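Local coordinates for putative gdp-fucose protein o-fucosyltransferase 1 (Caenorhabditis elegans, PDB 3ZY2) that belongs to the GDP-fucose protein O-fucosyltransferase family of the GT-B clan and holds guanosine-5'-diphosphate in its pocket, at residues D25-V30 against A174-S180; E258-P262 against G330-S334; I271-G276 against A299-I305. All blocks are in the same frame, centred on the assembly; numbering follows the deposited sequence.

The three contacts run in a line from the centre of the chain to its periphery, and only the first two lie close to the guanosine-5'-diphosphate. Interaction 1 joins helix 20-37 to the loop after strand 168-171, beside the N-terminal parallel sheet; the side chain of F178 is about 6 Å from the nucleotide. Interaction 2, its centre about 21 Å from that of interaction 1, holds S334, whose OG donates a hydrogen bond to O1B of the nucleotide. Interaction 3 lies about 21 Å beyond interaction 2, centre to centre. It packs helix 264-278 against the end of helix 293-300 and the turn after it, both flanking the C-terminal parallel sheet, nested in the chain loop that interaction 2 closes.

Interaction 1: residues D25-V30 against A174-S180; sequences DQFLGV and APAPFPS
Helix 20-37, which follows the first strand of the N-terminal parallel sheet of this GT-B protein, is clasped by the loop leaving strand 168-171, with D25 and Q26 of the helix supplying the polar grip. D25 takes S180 with both carboxylate oxygens: S180 OG donates to OD1 at 2.6 Å, and S180 N donates to OD2 at 2.8 Å. Both donors approach from above the carboxylate plane. The S180 torsion (chi1 58°) folds OG back between its own backbone N and carbonyl carbon, turning hydroxyl and amide toward the same acid. The ring of F178 meets OD2 obliquely through CD1. Q26 is stretched beyond CG and crosses F178 at about a right angle, its amide steeply inclined to the ring; its NE2 donates to A176 O at 3.2 Å. Water 2 links the other end of this amide, OE1, to A174 N, while water 1 donates to both D25 O and P177 O. Between these polar points the packing is close: A176 CB lies 3.2 Å from Q26 O and 3.7 Å from G29 C, tight against helix backbone that G29 does not screen. V30 CG2 touches A174 CB, P175 CD and A176 CB, each at 3.8 Å. R342 of helix 335-346 makes a salt bridge to D25 OD1, and F178 packs on P101 of the second subunit. The D25 carboxylate thus gathers loop donors and an arginine, which would be expected to balance its charge, while Q26 fastens to the loop directly through NE2 and by way of water through OE1.

Interaction 2: residues E258-P262 against G330-S334; sequences EICSP and GNCVS. With GDP (guanosine-5'-diphosphate), chain C.
N331 reaches across to the end of helix 257-260, where its ND2 donates to C260 O at 2.9 Å. The bond is almost straight (N-H...O 173°) and leaves within the amide plane of N331, although it meets the carbonyl group from above its plane. Beside it, V333 CG2 lies 3.8 Å from C260 SG, and I259 CG2 rests 3.8 Å from C332 CB, so an apolar patch accompanies the single direct polar link. Water 3 supplies a second link, donating to I259 O and accepting from C332 N. The N331 amide is held at both ends: OD1 accepts from V333 N at 2.9 Å, forming an Asx turn, and more weakly from S334 N. With CG of N331 swung opposite its backbone N (chi1 -175°), the amide can close this turn with OD1 while ND2 projects toward the helix. The turn leads into S334, the N-cap of helix 335-346, whose OG donates to O1B of guanosine-5'-diphosphate at 2.7 Å and accepts from S337 N, which makes it the cap. N331 is therefore a second-shell residue, joining the loop that holds the nucleotide-binding S334 to the end of helix 257-260. Two disulfides brace the surroundings, C260 with C228 and C332 with C245, and W224 NE1 gives C260 O a further hydrogen bond. In the fold, 330-334 is the link between strand 327-330, in the parallel sheet of the C-terminal half, and helix 335-346; helix 222-229 packs alongside through W224 and C228, and G330 pairs by backbone hydrogen bonds with A355 on strand 354-356.

Interaction 3: residues I271-G276 against A299-I305; sequences IVEKVG and ALKPYEI
The Y303 ring receives V275 on one face: CG1 stands 4.1 Å from the ring centroid, 19° off its normal, a CH-pi contact displaced toward the rim. V272 CG1 meets CE1 of the same ring at 3.8 Å from an oblique direction, and the backbone of G276 comes close to the hydroxyl end, its CA 4.0 Å from Y303 OH. One turn of helix 264-278 thus borders the ring with two valines and a glycine. The tyrosine and V275 run alongside one another in opposite senses, while V272 lies roughly perpendicular to the tyrosine. With CG1 of V275 opposite its backbone N (chi1 161°), the two methyls divide the work: CG1 sits over the ring and meets I305 CD1 at 3.8 Å, tip to tip, while CG2 lies 3.9 Å from L300 CD2, with I305 CD1 near both. The same leucine methyl is approached less closely by V272 CG2, which packs against CB and the carbonyl oxygen of A299. Helix 293-300 and the 3-10 turn 301-303 lead on into strand 307-308, and strand 282-287 joins the two helices in the chain. Both V275 and L300 also touch V283 of that strand, so the helices sit side by side on one face of the parallel sheet, in the Rossmann-like manner of GT-B folds. The union rests on methyl groups and an aromatic face, without a direct polar bond between the segments; it therefore depends on shape and apolar burial, shielded toward the sheet and more open to solvent around Y303 and G276.

Interaction 1: residues D25-V30 against A174-S180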
loop_
_atom_site.group_PDB
_atom_site.type_symbol
_atom_site.label_atom_id
_atom_site.label_comp_id
_atom_site.label_asym_id
_atom_site.label_seq_id
_atom_site.Cartn_x
_atom_site.Cartn_y
_atom_site.Cartn_z
ATOM N N ASP A 25 7.031 -10.382 -13.536
ATOM C CA ASP A 25 6.050 -11.111 -12.708
ATOM C C ASP A 25 4.767 -10.279 -12.508
ATOM O O ASP A 25 3.645 -10.779 -12.695
ATOM C CB ASP A 25 6.717 -11.494 -11.381
ATOM C CG ASP A 25 6.134 -12.736 -10.778
ATOM O OD1 ASP A 25 5.867 -13.701 -11.531
ATOM O OD2 ASP A 25 5.939 -12.744 -9.556
ATOM N N GLN A 26 4.938 -8.994 -12.207
ATOM C CA GLN A 26 3.774 -8.115 -12.032
ATOM C C GLN A 26 3.170 -7.758 -13.390
ATOM O O GLN A 26 1.950 -7.649 -13.518
ATOM C CB GLN A 26 4.165 -6.849 -11.261
ATOM C CG GLN A 26 4.370 -7.105 -9.776
ATOM C CD GLN A 26 4.326 -5.815 -8.984
ATOM O OE1 GLN A 26 5.215 -4.985 -9.107
ATOM N NE2 GLN A 26 3.281 -5.635 -8.177
ATOM N N PHE A 27 3.995 -7.614 -14.425
ATOM C CA PHE A 27 3.492 -7.263 -15.770
ATOM C C PHE A 27 2.470 -8.290 -16.313
ATOM O O PHE A 27 1.467 -7.908 -16.893
ATOM C CB PHE A 27 4.703 -7.075 -16.711
ATOM C CG PHE A 27 4.356 -6.807 -18.127
ATOM C CD1 PHE A 27 3.400 -5.864 -18.495
ATOM C CD2 PHE A 27 5.064 -7.456 -19.131
ATOM C CE1 PHE A 27 3.115 -5.623 -19.862
ATOM C CE2 PHE A 27 4.797 -7.206 -20.485
ATOM C CZ PHE A 27 3.796 -6.287 -20.841
ATOM N N LEU A 28 2.709 -9.581 -16.067
ATOM C CA LEU A 28 1.723 -10.626 -16.438
ATOM C C LEU A 28 0.363 -10.338 -15.816
ATOM O O LEU A 28 -0.664 -10.445 -16.492
ATOM C CB LEU A 28 2.201 -12.001 -15.984
ATOM C CG LEU A 28 3.533 -12.443 -16.584
ATOM C CD1 LEU A 28 3.824 -13.844 -16.046
ATOM C CD2 LEU A 28 3.505 -12.412 -18.092
ATOM N N GLY A 29 0.350 -10.004 -14.525
ATOM C CA GLY A 29 -0.909 -9.641 -13.840
ATOM C C GLY A 29 -1.538 -8.383 -14.400
ATOM O O GLY A 29 -2.756 -8.283 -14.533
ATOM N N VAL A 30 -0.703 -7.416 -14.774
ATOM C CA VAL A 30 -1.245 -6.186 -15.353
ATOM C C VAL A 30 -1.874 -6.416 -16.726
ATOM O O VAL A 30 -2.919 -5.848 -17.050
ATOM C CB VAL A 30 -0.216 -5.024 -15.394
ATOM C CG1 VAL A 30 -0.899 -3.777 -15.947
ATOM C CG2 VAL A 30 0.390 -4.726 -14.004
ATOM N N ALA A 174 2.361 -1.282 -9.895
ATOM C CA ALA A 174 1.670 -2.184 -10.810
ATOM C C ALA A 174 0.395 -2.722 -10.164
ATOM O O ALA A 174 0.462 -3.258 -9.045
ATOM C CB ALA A 174 2.601 -3.326 -11.199
ATOM N N PRO A 175 -0.762 -2.612 -10.863
ATOM C CA PRO A 175 -2.016 -3.119 -10.294
ATOM C C PRO A 175 -2.140 -4.630 -10.484
ATOM O O PRO A 175 -3.030 -5.124 -11.209
ATOM C CB PRO A 175 -3.099 -2.354 -11.076
ATOM C CG PRO A 175 -2.470 -2.044 -12.371
ATOM C CD PRO A 175 -1.005 -1.804 -12.076
ATOM N N ALA A 176 -1.232 -5.345 -9.828
ATOM C CA ALA A 176 -1.104 -6.794 -9.991
ATOM C C ALA A 176 -0.497 -7.402 -8.746
ATOM O O ALA A 176 0.315 -6.771 -8.082
ATOM C CB ALA A 176 -0.202 -7.109 -11.167
ATOM N N PRO A 177 -0.849 -8.654 -8.438
ATOM C CA PRO A 177 -0.216 -9.318 -7.305
ATOM C C PRO A 177 1.270 -9.551 -7.480
ATOM O O PRO A 177 1.781 -9.643 -8.605
ATOM C CB PRO A 177 -0.916 -10.685 -7.264
ATOM C CG PRO A 177 -2.197 -10.476 -7.905
ATOM C CD PRO A 177 -1.974 -9.443 -8.973
ATOM N N PHE A 178 1.967 -9.632 -6.356
ATOM C CA PHE A 178 3.320 -10.117 -6.325
ATOM C C PHE A 178 3.516 -10.928 -5.067
ATOM O O PHE A 178 3.154 -10.473 -3.988
ATOM C CB PHE A 178 4.338 -8.979 -6.334
ATOM C CG PHE A 178 5.750 -9.470 -6.236
ATOM C CD1 PHE A 178 6.410 -9.926 -7.377
ATOM C CD2 PHE A 178 6.382 -9.588 -5.002
ATOM C CE1 PHE A 178 7.721 -10.426 -7.309
ATOM C CE2 PHE A 178 7.699 -10.071 -4.912
ATOM C CZ PHE A 178 8.367 -10.505 -6.078
ATOM N N PRO A 179 4.078 -12.134 -5.186
ATOM C CA PRO A 179 4.420 -12.862 -6.419
ATOM C C PRO A 179 3.184 -13.154 -7.278
ATOM O O PRO A 179 2.057 -13.149 -6.774
ATOM C CB PRO A 179 5.017 -14.173 -5.871
ATOM C CG PRO A 179 5.516 -13.788 -4.495
ATOM C CD PRO A 179 4.442 -12.913 -3.983
ATOM N N SER A 180 3.389 -13.406 -8.569
ATOM C CA SER A 180 2.254 -13.667 -9.461
ATOM C C SER A 180 1.465 -14.911 -9.064
ATOM O O SER A 180 2.021 -15.886 -8.523
ATOM C CB SER A 180 2.726 -13.843 -10.906
ATOM O OG SER A 180 3.671 -14.902 -10.984
HETATM O O HOH W 1 1.135 -10.586 -11.195
HETATM O O HOH W 2 4.903 -2.216 -8.823
#

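Interaction 2: residues E258-P262 against G330-S334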
loop_
_atom_site.group_PDB
_atom_site.type_symbol
_atom_site.label_atom_id
_atom_site.label_comp_id
_atom_site.label_asym_id
_atom_site.label_seq_id
_atom_site.Cartn_x
_atom_site.Cartn_y
_atom_site.Cartn_z
ATOM N N GLU A 258 18.638 -25.162 1.216
ATOM C CA GLU A 258 19.264 -26.017 0.195
ATOM C C GLU A 258 18.667 -25.756 -1.192
ATOM O O GLU A 258 19.348 -25.876 -2.205
ATOM C CB GLU A 258 19.082 -27.503 0.538
ATOM C CG GLU A 258 19.980 -28.053 1.641
ATOM C CD GLU A 258 19.622 -29.486 2.028
ATOM O OE1 GLU A 258 18.452 -29.740 2.405
ATOM O OE2 GLU A 258 20.514 -30.364 1.979
ATOM N N ILE A 259 17.383 -25.421 -1.227
ATOM C CA ILE A 259 16.700 -25.093 -2.481
ATOM C C ILE A 259 16.973 -23.638 -2.847
ATOM O O ILE A 259 17.249 -23.316 -3.995
ATOM C CB ILE A 259 15.182 -25.380 -2.358
ATOM C CG1 ILE A 259 14.951 -26.892 -2.262
ATOM C CG2 ILE A 259 14.370 -24.767 -3.505
ATOM C CD1 ILE A 259 13.600 -27.261 -1.671
ATOM N N CYS A 260 16.918 -22.752 -1.861
ATOM C CA CYS A 260 17.084 -21.333 -2.133
ATOM C C CYS A 260 18.522 -21.003 -2.547
ATOM O O CYS A 260 18.752 -20.229 -3.479
ATOM C CB CYS A 260 16.711 -20.530 -0.886
ATOM S SG CYS A 260 16.579 -18.761 -1.119
ATOM N N SER A 261 19.473 -21.601 -1.839
ATOM C CA SER A 261 20.893 -21.323 -2.033
ATOM C C SER A 261 21.705 -22.616 -1.936
ATOM O O SER A 261 22.316 -22.885 -0.892
ATOM C CB SER A 261 21.363 -20.303 -0.976
ATOM O OG SER A 261 22.645 -19.804 -1.305
ATOM N N PRO A 262 21.704 -23.435 -3.006
ATOM C CA PRO A 262 22.483 -24.680 -3.000
ATOM C C PRO A 262 23.965 -24.408 -2.771
ATOM O O PRO A 262 24.484 -23.371 -3.224
ATOM C CB PRO A 262 22.303 -25.249 -4.414
ATOM C CG PRO A 262 21.239 -24.471 -5.033
ATOM C CD PRO A 262 21.072 -23.174 -4.306
ATOM N N GLY A 330 16.893 -24.472 -12.880
ATOM C CA GLY A 330 16.826 -23.139 -12.292
ATOM C C GLY A 330 16.884 -23.098 -10.788
ATOM O O GLY A 330 17.066 -24.141 -10.136
ATOM N N ASN A 331 16.710 -21.883 -10.280
ATOM C CA ASN A 331 16.577 -21.632 -8.856
ATOM C C ASN A 331 15.111 -21.376 -8.581
ATOM O O ASN A 331 14.524 -20.430 -9.108
ATOM C CB ASN A 331 17.414 -20.421 -8.472
ATOM C CG ASN A 331 17.399 -20.185 -7.003
ATOM O OD1 ASN A 331 16.339 -19.927 -6.433
ATOM N ND2 ASN A 331 18.554 -20.321 -6.355
ATOM N N CYS A 332 14.522 -22.233 -7.761
ATOM C CA CYS A 332 13.091 -22.178 -7.529
ATOM C C CYS A 332 12.609 -20.875 -6.898
ATOM O O CYS A 332 11.461 -20.471 -7.108
ATOM C CB CYS A 332 12.700 -23.334 -6.647
ATOM S SG CYS A 332 10.953 -23.288 -6.269
ATOM N N VAL A 333 13.458 -20.229 -6.110
ATOM C CA VAL A 333 13.038 -18.998 -5.423
ATOM C C VAL A 333 13.135 -17.774 -6.341
ATOM O O VAL A 333 12.450 -16.776 -6.171
ATOM C CB VAL A 333 13.841 -18.797 -4.088
ATOM C CG1 VAL A 333 13.441 -17.508 -3.387
ATOM C CG2 VAL A 333 13.639 -19.989 -3.198
ATOM N N SER A 334 13.976 -17.856 -7.356
ATOM C CA SER A 334 14.241 -16.681 -8.164
ATOM C C SER A 334 13.138 -16.394 -9.184
ATOM O O SER A 334 12.783 -17.261 -10.019
ATOM C CB SER A 334 15.563 -16.862 -8.883
ATOM O OG SER A 334 15.761 -15.835 -9.826
HETATM P PB GDP C . 15.212 -12.452 -8.263
HETATM O O1B GDP C . 16.189 -13.405 -8.846
HETATM O O2B GDP C . 13.671 -12.619 -8.066
HETATM O O3B GDP C . 15.868 -11.087 -7.614
HETATM O O3A GDP C . 15.231 -11.787 -9.849
HETATM P PA GDP C . 15.001 -10.135 -10.259
HETATM O O1A GDP C . 15.305 -10.601 -11.911
HETATM O O2A GDP C . 13.938 -9.435 -9.877
HETATM O "O5'" GDP C . 16.482 -9.734 -9.330
HETATM C "C5'" GDP C . 17.272 -10.336 -10.155
HETATM C "C4'" GDP C . 18.403 -9.837 -10.687
HETATM O "O4'" GDP C . 19.757 -9.922 -10.495
HETATM C "C3'" GDP C . 18.138 -9.955 -12.045
HETATM O "O3'" GDP C . 17.311 -8.842 -13.092
HETATM C "C2'" GDP C . 19.917 -9.381 -13.195
HETATM O "O2'" GDP C . 19.867 -8.027 -13.113
HETATM C "C1'" GDP C . 20.622 -10.065 -12.036
HETATM N N9 GDP C . 20.654 -11.315 -12.330
HETATM C C8 GDP C . 19.852 -12.688 -11.433
HETATM N N7 GDP C . 20.371 -13.453 -12.339
HETATM C C5 GDP C . 21.099 -13.227 -13.360
HETATM C C6 GDP C . 21.964 -13.842 -14.737
HETATM O O6 GDP C . 21.811 -14.974 -14.742
HETATM N N1 GDP C . 22.402 -12.978 -15.206
HETATM C C2 GDP C . 22.571 -11.746 -15.206
HETATM N N2 GDP C . 23.059 -11.098 -15.786
HETATM N N3 GDP C . 21.971 -10.753 -14.138
HETATM C C4 GDP C . 21.250 -11.645 -13.262
HETATM O O HOH W 3 16.270 -24.138 -6.458
#

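Interaction 3: residues I271-G276 against A299-I305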
loop_
_atom_site.group_PDB
_atom_site.type_symbol
_atom_site.label_atom_id
_atom_site.label_comp_id
_atom_site.label_asym_id
_atom_site.label_seq_id
_atom_site.Cartn_x
_atom_site.Cartn_y
_atom_site.Cartn_z
ATOM N N ILE A 271 24.450 -30.729 -11.569
ATOM C CA ILE A 271 24.799 -30.481 -12.983
ATOM C C ILE A 271 25.341 -31.750 -13.638
ATOM O O ILE A 271 24.972 -32.094 -14.761
ATOM C CB ILE A 271 25.833 -29.355 -13.118
ATOM C CG1 ILE A 271 25.177 -27.999 -12.790
ATOM C CG2 ILE A 271 26.431 -29.331 -14.552
ATOM C CD1 ILE A 271 26.137 -26.815 -12.768
ATOM N N VAL A 272 26.223 -32.454 -12.939
ATOM C CA VAL A 272 26.778 -33.674 -13.476
ATOM C C VAL A 272 25.680 -34.730 -13.676
ATOM O O VAL A 272 25.653 -35.405 -14.694
ATOM C CB VAL A 272 27.879 -34.230 -12.546
ATOM C CG1 VAL A 272 28.239 -35.662 -12.922
ATOM C CG2 VAL A 272 29.105 -33.341 -12.602
ATOM N N GLU A 273 24.767 -34.835 -12.706
ATOM C CA GLU A 273 23.643 -35.757 -12.808
ATOM C C GLU A 273 22.786 -35.452 -14.042
ATOM O O GLU A 273 22.444 -36.339 -14.816
ATOM C CB GLU A 273 22.803 -35.686 -11.521
ATOM C CG GLU A 273 21.896 -36.872 -11.329
ATOM C CD GLU A 273 20.609 -36.770 -12.117
ATOM O OE1 GLU A 273 20.021 -35.664 -12.173
ATOM O OE2 GLU A 273 20.183 -37.809 -12.679
ATOM N N LYS A 274 22.476 -34.179 -14.237
ATOM C CA LYS A 274 21.618 -33.788 -15.354
ATOM C C LYS A 274 22.340 -33.940 -16.687
ATOM O O LYS A 274 21.729 -34.325 -17.672
ATOM C CB LYS A 274 21.101 -32.362 -15.179
ATOM C CG LYS A 274 20.228 -32.158 -13.926
ATOM C CD LYS A 274 18.960 -32.973 -13.989
ATOM C CE LYS A 274 18.100 -32.774 -12.734
ATOM N NZ LYS A 274 16.896 -33.652 -12.792
ATOM N N VAL A 275 23.644 -33.656 -16.722
ATOM C CA VAL A 275 24.438 -33.918 -17.929
ATOM C C VAL A 275 24.347 -35.398 -18.328
ATOM O O VAL A 275 24.111 -35.740 -19.487
ATOM C CB VAL A 275 25.904 -33.481 -17.732
ATOM C CG1 VAL A 275 26.842 -34.141 -18.745
ATOM C CG2 VAL A 275 26.004 -31.973 -17.860
ATOM N N GLY A 276 24.536 -36.270 -17.332
ATOM C CA GLY A 276 24.395 -37.706 -17.534
ATOM C C GLY A 276 22.995 -38.091 -18.002
ATOM O O GLY A 276 22.856 -38.894 -18.927
ATOM N N ALA A 299 34.444 -30.651 -12.895
ATOM C CA ALA A 299 33.445 -31.677 -12.622
ATOM C C ALA A 299 32.964 -32.410 -13.883
ATOM O O ALA A 299 32.559 -33.581 -13.820
ATOM C CB ALA A 299 32.270 -31.087 -11.833
ATOM N N LEU A 300 33.026 -31.718 -15.022
ATOM C CA LEU A 300 32.594 -32.273 -16.316
ATOM C C LEU A 300 33.668 -33.007 -17.109
ATOM O O LEU A 300 33.362 -33.604 -18.143
ATOM C CB LEU A 300 32.026 -31.163 -17.183
ATOM C CG LEU A 300 30.731 -30.553 -16.684
ATOM C CD1 LEU A 300 30.298 -29.399 -17.621
ATOM C CD2 LEU A 300 29.627 -31.628 -16.526
ATOM N N LYS A 301 34.912 -32.967 -16.629
ATOM C CA LYS A 301 36.018 -33.663 -17.300
ATOM C C LYS A 301 35.715 -35.114 -17.702
ATOM O O LYS A 301 36.039 -35.497 -18.829
ATOM C CB LYS A 301 37.312 -33.569 -16.480
ATOM C CG LYS A 301 37.999 -32.226 -16.618
ATOM C CD LYS A 301 39.403 -32.229 -16.045
ATOM C CE LYS A 301 40.029 -30.839 -16.161
ATOM N NZ LYS A 301 41.292 -30.769 -15.367
ATOM N N PRO A 302 35.085 -35.916 -16.805
ATOM C CA PRO A 302 34.756 -37.301 -17.193
ATOM C C PRO A 302 33.846 -37.413 -18.420
ATOM O O PRO A 302 33.846 -38.457 -19.085
ATOM C CB PRO A 302 34.040 -37.854 -15.965
ATOM C CG PRO A 302 34.574 -37.057 -14.826
ATOM C CD PRO A 302 34.703 -35.661 -15.399
ATOM N N TYR A 303 33.105 -36.349 -18.731
ATOM C CA TYR A 303 32.204 -36.340 -19.869
ATOM C C TYR A 303 32.812 -35.649 -21.083
ATOM O O TYR A 303 32.229 -35.694 -22.161
ATOM C CB TYR A 303 30.904 -35.635 -19.473
ATOM C CG TYR A 303 30.099 -36.423 -18.486
ATOM C CD1 TYR A 303 30.309 -36.283 -17.119
ATOM C CD2 TYR A 303 29.151 -37.342 -18.920
ATOM C CE1 TYR A 303 29.582 -37.051 -16.199
ATOM C CE2 TYR A 303 28.427 -38.107 -18.024
ATOM C CZ TYR A 303 28.639 -37.957 -16.676
ATOM O OH TYR A 303 27.891 -38.712 -15.800
ATOM N N GLU A 304 33.994 -35.039 -20.909
ATOM C CA GLU A 304 34.705 -34.337 -21.993
ATOM C C GLU A 304 33.789 -33.299 -22.641
ATOM O O GLU A 304 33.674 -33.204 -23.873
ATOM C CB GLU A 304 35.278 -35.321 -23.018
ATOM C CG GLU A 304 36.353 -36.253 -22.456
ATOM C CD GLU A 304 37.087 -37.021 -23.556
ATOM O OE1 GLU A 304 36.482 -37.300 -24.622
ATOM O OE2 GLU A 304 38.271 -37.337 -23.355
ATOM N N ILE A 305 33.112 -32.533 -21.790
ATOM C CA ILE A 305 32.343 -31.377 -22.243
ATOM C C ILE A 305 32.664 -30.204 -21.340
ATOM O O ILE A 305 33.297 -30.400 -20.291
ATOM C CB ILE A 305 30.809 -31.648 -22.261
ATOM C CG1 ILE A 305 30.245 -31.849 -20.864
ATOM C CG2 ILE A 305 30.478 -32.824 -23.163
ATOM C CD1 ILE A 305 28.764 -31.627 -20.818
#